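Local atomic coordinates of putative phosphomethylpyrimidine kinase (Bacteroides thetaiotaomicron, PDB entry 3MBH), a protein that binds pyridoxal and probably phosphorylates it at the expense of ATP, acting as a pyridoxal kinase of the ribokinase clan. Residues A[59-65]-A[88-94]; A[130-134]-A[152-156]. One frame throughout, in Å; residues are numbered along the deposited sequence. Where two conformers were deposited one is given.

How the interactions relate
From the N terminus, the chain leaves strand 57-59 and enters helix 64-73, then runs through strand 80-83 to helix 91-102. Interaction 1 closes this loop by joining the approaches and first turns of the two helices. The chain goes on through strand 108-111 to helix 127-136, and interaction 2 then closes a second loop by tying that helix to the end of helix 147-154. The two loops follow in series, neither nested nor crossed. They still meet in space: helix 91-102 packs on helix 127-136, with Ile92 CG2 3.4 Å from Glu132 O, so neighbouring helices of the ribokinase-like fold are linked from one contact to the next.

Interaction 1: residues A[59-65]-A[88-94]; sequences DLTDEMP and SPRQIQI
The Arg90 guanidinium has Ser88 OG on one face, 3.4 Å above the plane and displaced toward its rim, while Asp62 OD1 and a water lie in plane at its edge. Asp59 OD2 comes to the edge tilted 26° out of the plane, accepting from Arg90 NH2 at 2.9 Å in a salt bridge; the carboxylate is approached nearly end-on along its C-O bond, and the two planes stand 63° apart. Asp62 makes a second, long ion pair with Arg90 NH1. The water accepts from Arg90 NH1 at 2.9 Å and lies 2.7 Å from Asp62 OD2, linking the two side chains alongside the long direct pair.

Deeper in, Thr61 OG1 accepts twice across the contact. Gln91 NE2 reaches Thr61 OG1 at 3.0 Å, almost straight at 164° and in the amide plane, and Ser88 OG donates to the same oxygen at 2.8 Å. The Gln91 amide is fixed from outside too: Gly87 N binds OE1, and NE2 also donates to Thr43 O. Thr61 sends CG2 anti to its own backbone N, which sets the methyl 3.7 Å from Ile94 CD1, and Pro65 CG borders the same methyl of Ile94 at 4.1 Å. Asp59 OD1 accepts from Thr61 N, closing an Asx turn just ahead of helix 64-73. The arrangement joins the starts of two helices that follow strands 57-59 and 80-83 in a ribokinase-like alpha/beta fold.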
# COMPACT_ATOMS: atom_id res chain seq x y z
N ASP A 59 -9.32 -37.83 -16.50
CA ASP A 59 -10.72 -37.44 -16.37
C ASP A 59 -11.10 -37.73 -14.95
O ASP A 59 -10.99 -38.87 -14.52
CB ASP A 59 -11.56 -38.32 -17.33
CG ASP A 59 -13.10 -38.10 -17.20
OD1 ASP A 59 -13.59 -37.20 -16.48
OD2 ASP A 59 -13.84 -38.86 -17.87
N LEU A 60 -11.57 -36.76 -14.21
CA LEU A 60 -11.95 -37.01 -12.80
C LEU A 60 -13.49 -37.14 -12.56
O LEU A 60 -13.95 -37.04 -11.38
CB LEU A 60 -11.35 -35.96 -11.88
CG LEU A 60 -9.81 -35.91 -11.76
CD1 LEU A 60 -9.44 -34.68 -10.94
CD2 LEU A 60 -9.26 -37.20 -11.14
N THR A 61 -14.24 -37.39 -13.64
CA THR A 61 -15.71 -37.48 -13.59
C THR A 61 -16.16 -38.37 -12.45
O THR A 61 -17.01 -37.98 -11.66
CB THR A 61 -16.33 -38.01 -14.91
OG1 THR A 61 -15.92 -37.16 -16.00
CG2 THR A 61 -17.92 -38.12 -14.85
N ASP A 62 -15.57 -39.56 -12.36
CA ASP A 62 -16.02 -40.47 -11.35
C ASP A 62 -15.58 -40.19 -9.91
O ASP A 62 -16.16 -40.76 -8.98
CB ASP A 62 -15.69 -41.87 -11.76
CG ASP A 62 -16.40 -42.26 -13.07
OD1 ASP A 62 -17.60 -41.95 -13.22
OD2 ASP A 62 -15.73 -42.84 -13.95
N GLU A 63 -14.62 -39.29 -9.71
CA GLU A 63 -14.28 -38.88 -8.36
C GLU A 63 -15.19 -37.76 -7.84
O GLU A 63 -15.37 -37.62 -6.63
CB GLU A 63 -12.84 -38.43 -8.29
CG GLU A 63 -12.26 -38.38 -6.88
CD GLU A 63 -12.23 -39.74 -6.15
OE1 GLU A 63 -12.23 -40.79 -6.83
OE2 GLU A 63 -12.22 -39.74 -4.90
N MSE A 64 -15.77 -36.98 -8.74
CA MSE A 64 -16.54 -35.79 -8.35
C MSE A 64 -17.75 -36.13 -7.46
O MSE A 64 -17.96 -35.49 -6.44
CB MSE A 64 -16.95 -34.98 -9.60
CG MSE A 64 -15.77 -34.30 -10.32
SE MSE A 64 -16.14 -33.53 -12.07
CE MSE A 64 -17.31 -34.90 -12.64
N PRO A 65 -18.54 -37.15 -7.83
CA PRO A 65 -19.63 -37.50 -6.91
C PRO A 65 -19.13 -37.90 -5.52
O PRO A 65 -19.81 -37.68 -4.51
CB PRO A 65 -20.36 -38.68 -7.61
CG PRO A 65 -19.95 -38.51 -9.10
CD PRO A 65 -18.51 -38.02 -9.01
N SER A 88 -15.52 -34.30 -19.03
CA SER A 88 -16.24 -35.17 -19.93
C SER A 88 -17.67 -34.64 -20.07
O SER A 88 -18.13 -33.85 -19.27
CB SER A 88 -16.27 -36.63 -19.41
OG SER A 88 -17.26 -36.78 -18.38
N PRO A 89 -18.41 -35.10 -21.07
CA PRO A 89 -19.82 -34.68 -21.15
C PRO A 89 -20.71 -35.14 -19.99
O PRO A 89 -21.76 -34.54 -19.76
CB PRO A 89 -20.29 -35.26 -22.49
CG PRO A 89 -18.99 -35.51 -23.24
CD PRO A 89 -17.96 -35.84 -22.24
N ARG A 90 -20.32 -36.21 -19.31
CA ARG A 90 -21.04 -36.71 -18.15
C ARG A 90 -21.02 -35.71 -16.96
O ARG A 90 -21.84 -35.76 -16.07
CB ARG A 90 -20.46 -38.07 -17.71
CG ARG A 90 -20.76 -39.17 -18.69
CD ARG A 90 -19.97 -40.46 -18.53
NE ARG A 90 -18.59 -40.26 -19.01
CZ ARG A 90 -17.51 -40.33 -18.25
NH1 ARG A 90 -17.57 -40.65 -16.97
NH2 ARG A 90 -16.32 -40.14 -18.81
N GLN A 91 -20.06 -34.81 -16.96
CA GLN A 91 -19.94 -33.87 -15.86
C GLN A 91 -21.04 -32.83 -15.86
O GLN A 91 -21.36 -32.32 -14.81
CB GLN A 91 -18.57 -33.17 -15.85
CG GLN A 91 -17.45 -34.18 -15.70
CD GLN A 91 -16.10 -33.56 -15.40
OE1 GLN A 91 -15.99 -32.34 -15.27
NE2 GLN A 91 -15.05 -34.40 -15.37
N ILE A 92 -21.64 -32.56 -17.00
CA ILE A 92 -22.62 -31.48 -17.01
C ILE A 92 -23.76 -31.78 -16.02
O ILE A 92 -24.09 -30.94 -15.20
CB ILE A 92 -23.14 -31.12 -18.38
CG1 ILE A 92 -22.11 -30.20 -19.07
CG2 ILE A 92 -24.53 -30.38 -18.23
CD1 ILE A 92 -20.80 -30.96 -19.63
N GLN A 93 -24.25 -32.99 -16.03
CA GLN A 93 -25.39 -33.32 -15.17
C GLN A 93 -25.00 -33.45 -13.70
O GLN A 93 -25.75 -33.11 -12.81
CB GLN A 93 -26.10 -34.57 -15.66
CG GLN A 93 -27.16 -34.31 -16.69
CD GLN A 93 -28.29 -33.33 -16.23
OE1 GLN A 93 -28.79 -33.37 -15.09
NE2 GLN A 93 -28.66 -32.44 -17.12
N ILE A 94 -23.81 -33.96 -13.46
CA ILE A 94 -23.24 -34.00 -12.10
C ILE A 94 -23.13 -32.60 -11.53
O ILE A 94 -23.50 -32.31 -10.38
CB ILE A 94 -21.87 -34.72 -12.04
CG1 ILE A 94 -22.06 -36.18 -12.44
CG2 ILE A 94 -21.26 -34.59 -10.62
CD1 ILE A 94 -20.77 -36.96 -12.78
O HOH W 1 -14.92 -41.29 -15.95

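Interaction 2: residues A[130-134]-A[152-156]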
# COMPACT_ATOMS: atom_id res chain seq x y z
N VAL A 130 -20.67 -29.61 -26.42
CA VAL A 130 -21.41 -28.38 -26.72
C VAL A 130 -22.89 -28.52 -26.31
O VAL A 130 -23.39 -27.68 -25.57
CB VAL A 130 -21.34 -28.03 -28.19
CG1 VAL A 130 -22.11 -26.82 -28.44
CG2 VAL A 130 -19.84 -27.79 -28.65
N LYS A 131 -23.55 -29.60 -26.76
CA LYS A 131 -24.96 -29.82 -26.42
C LYS A 131 -25.16 -29.84 -24.89
O LYS A 131 -26.08 -29.21 -24.40
CB LYS A 131 -25.53 -31.08 -27.07
CG LYS A 131 -25.47 -31.05 -28.58
CD LYS A 131 -26.19 -32.18 -29.22
CE LYS A 131 -25.46 -33.47 -29.05
NZ LYS A 131 -25.60 -34.34 -30.28
N GLU A 132 -24.29 -30.51 -24.13
CA GLU A 132 -24.41 -30.52 -22.66
C GLU A 132 -24.19 -29.13 -22.04
O GLU A 132 -24.91 -28.70 -21.11
CB GLU A 132 -23.47 -31.56 -22.05
CG GLU A 132 -23.79 -33.01 -22.38
CD GLU A 132 -25.15 -33.47 -21.81
OE1 GLU A 132 -25.42 -33.22 -20.62
OE2 GLU A 132 -25.93 -34.08 -22.55
N MSE A 133 -23.20 -28.40 -22.56
CA MSE A 133 -22.91 -27.08 -22.02
C MSE A 133 -24.13 -26.16 -22.18
O MSE A 133 -24.40 -25.34 -21.31
CB MSE A 133 -21.67 -26.50 -22.66
CG MSE A 133 -21.18 -25.20 -22.04
SE MSE A 133 -20.69 -25.42 -20.15
CE MSE A 133 -18.93 -26.21 -20.36
N ARG A 134 -24.85 -26.31 -23.29
CA ARG A 134 -26.09 -25.59 -23.50
C ARG A 134 -27.09 -25.78 -22.36
O ARG A 134 -27.84 -24.87 -22.01
CB ARG A 134 -26.77 -26.01 -24.83
CG ARG A 134 -26.09 -25.46 -26.06
CD ARG A 134 -26.73 -26.01 -27.31
NE ARG A 134 -25.92 -25.71 -28.48
CZ ARG A 134 -25.86 -26.46 -29.57
NH1 ARG A 134 -26.53 -27.59 -29.64
NH2 ARG A 134 -25.10 -26.09 -30.59
N TYR A 152 -21.40 -21.45 -30.63
CA TYR A 152 -21.65 -22.87 -30.27
C TYR A 152 -22.89 -23.01 -29.36
O TYR A 152 -23.74 -23.85 -29.59
CB TYR A 152 -20.42 -23.49 -29.61
CG TYR A 152 -19.41 -23.97 -30.64
CD1 TYR A 152 -19.73 -24.99 -31.55
CD2 TYR A 152 -18.13 -23.42 -30.71
CE1 TYR A 152 -18.78 -25.43 -32.49
CE2 TYR A 152 -17.21 -23.82 -31.65
CZ TYR A 152 -17.54 -24.82 -32.54
OH TYR A 152 -16.59 -25.22 -33.45
N LEU A 153 -23.04 -22.12 -28.38
CA LEU A 153 -24.19 -22.16 -27.49
C LEU A 153 -25.50 -21.86 -28.22
O LEU A 153 -26.50 -22.52 -27.96
CB LEU A 153 -24.03 -21.22 -26.32
CG LEU A 153 -22.98 -21.62 -25.30
CD1 LEU A 153 -22.62 -20.52 -24.33
CD2 LEU A 153 -23.45 -22.89 -24.57
N LEU A 154 -25.49 -20.89 -29.13
CA LEU A 154 -26.68 -20.55 -29.90
C LEU A 154 -26.93 -21.50 -31.10
O LEU A 154 -27.96 -21.39 -31.75
CB LEU A 154 -26.59 -19.11 -30.37
CG LEU A 154 -26.64 -18.04 -29.28
CD1 LEU A 154 -26.57 -16.68 -29.89
CD2 LEU A 154 -27.91 -18.17 -28.46
N ASP A 155 -26.00 -22.41 -31.39
CA ASP A 155 -26.10 -23.33 -32.51
C ASP A 155 -26.26 -22.53 -33.79
O ASP A 155 -27.21 -22.74 -34.52
CB ASP A 155 -27.26 -24.32 -32.31
CG ASP A 155 -27.18 -25.55 -33.21
OD1 ASP A 155 -26.07 -26.14 -33.36
OD2 ASP A 155 -28.24 -25.97 -33.75
N GLU A 156 -25.35 -21.61 -34.02
CA GLU A 156 -25.30 -20.81 -35.22
C GLU A 156 -23.84 -20.75 -35.67
O GLU A 156 -22.93 -20.83 -34.86
CB GLU A 156 -25.78 -19.39 -34.95
CG GLU A 156 -27.24 -19.27 -34.58
CD GLU A 156 -28.17 -19.49 -35.75
OE1 GLU A 156 -28.12 -18.69 -36.71
OE2 GLU A 156 -28.97 -20.46 -35.72
O HOH W 2 -26.06 -28.89 -32.20
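Tyr152 O is held by three N-H donors. Arg134 approaches Tyr152 O side-on with two nitrogens, NH2 at 2.8 Å and NE at 3.1 Å, and the oxygen lies close to the guanidinium plane; Asp155 N adds a bond from within its own segment at 3.2 Å. That last bond belongs to the Schellman motif that ends helix 147-154, with Asp155 at positive phi, so an arginine from helix 127-136 adds two bonds to a carbonyl in that helix's last turn. Its positive charge is probably favoured by the helix dipole there. The Arg134 chain runs extended from CG to NE (chi2 175°, chi3 -168°), which carries the guanidinium past Leu153, whose carbonyl oxygen receives a weak bond from NE.

The guanidinium lies between Val130 CG1, offset near the rim of one face, and Asp155 CB on the opposite face. Apolar packing flanks this polar grip: Val130 CG1 meets Tyr152 CB at 3.9 Å, and Leu153 CD2 meets Met133 CG at 4.1 Å. Losing the guanidinium to an alanine here would probably leave Tyr152 O with the Asp155 N bond but without its cross-helix partners, and Asp155 without its ionic mate. Besides the salt bridge from Arg134 NH2 to Asp155 OD1, whose hydrogen bond is weak, one water links the pair, accepting from Arg134 NH1 at 2.9 Å and donating to Asp155 OD1 at 3.0 Å.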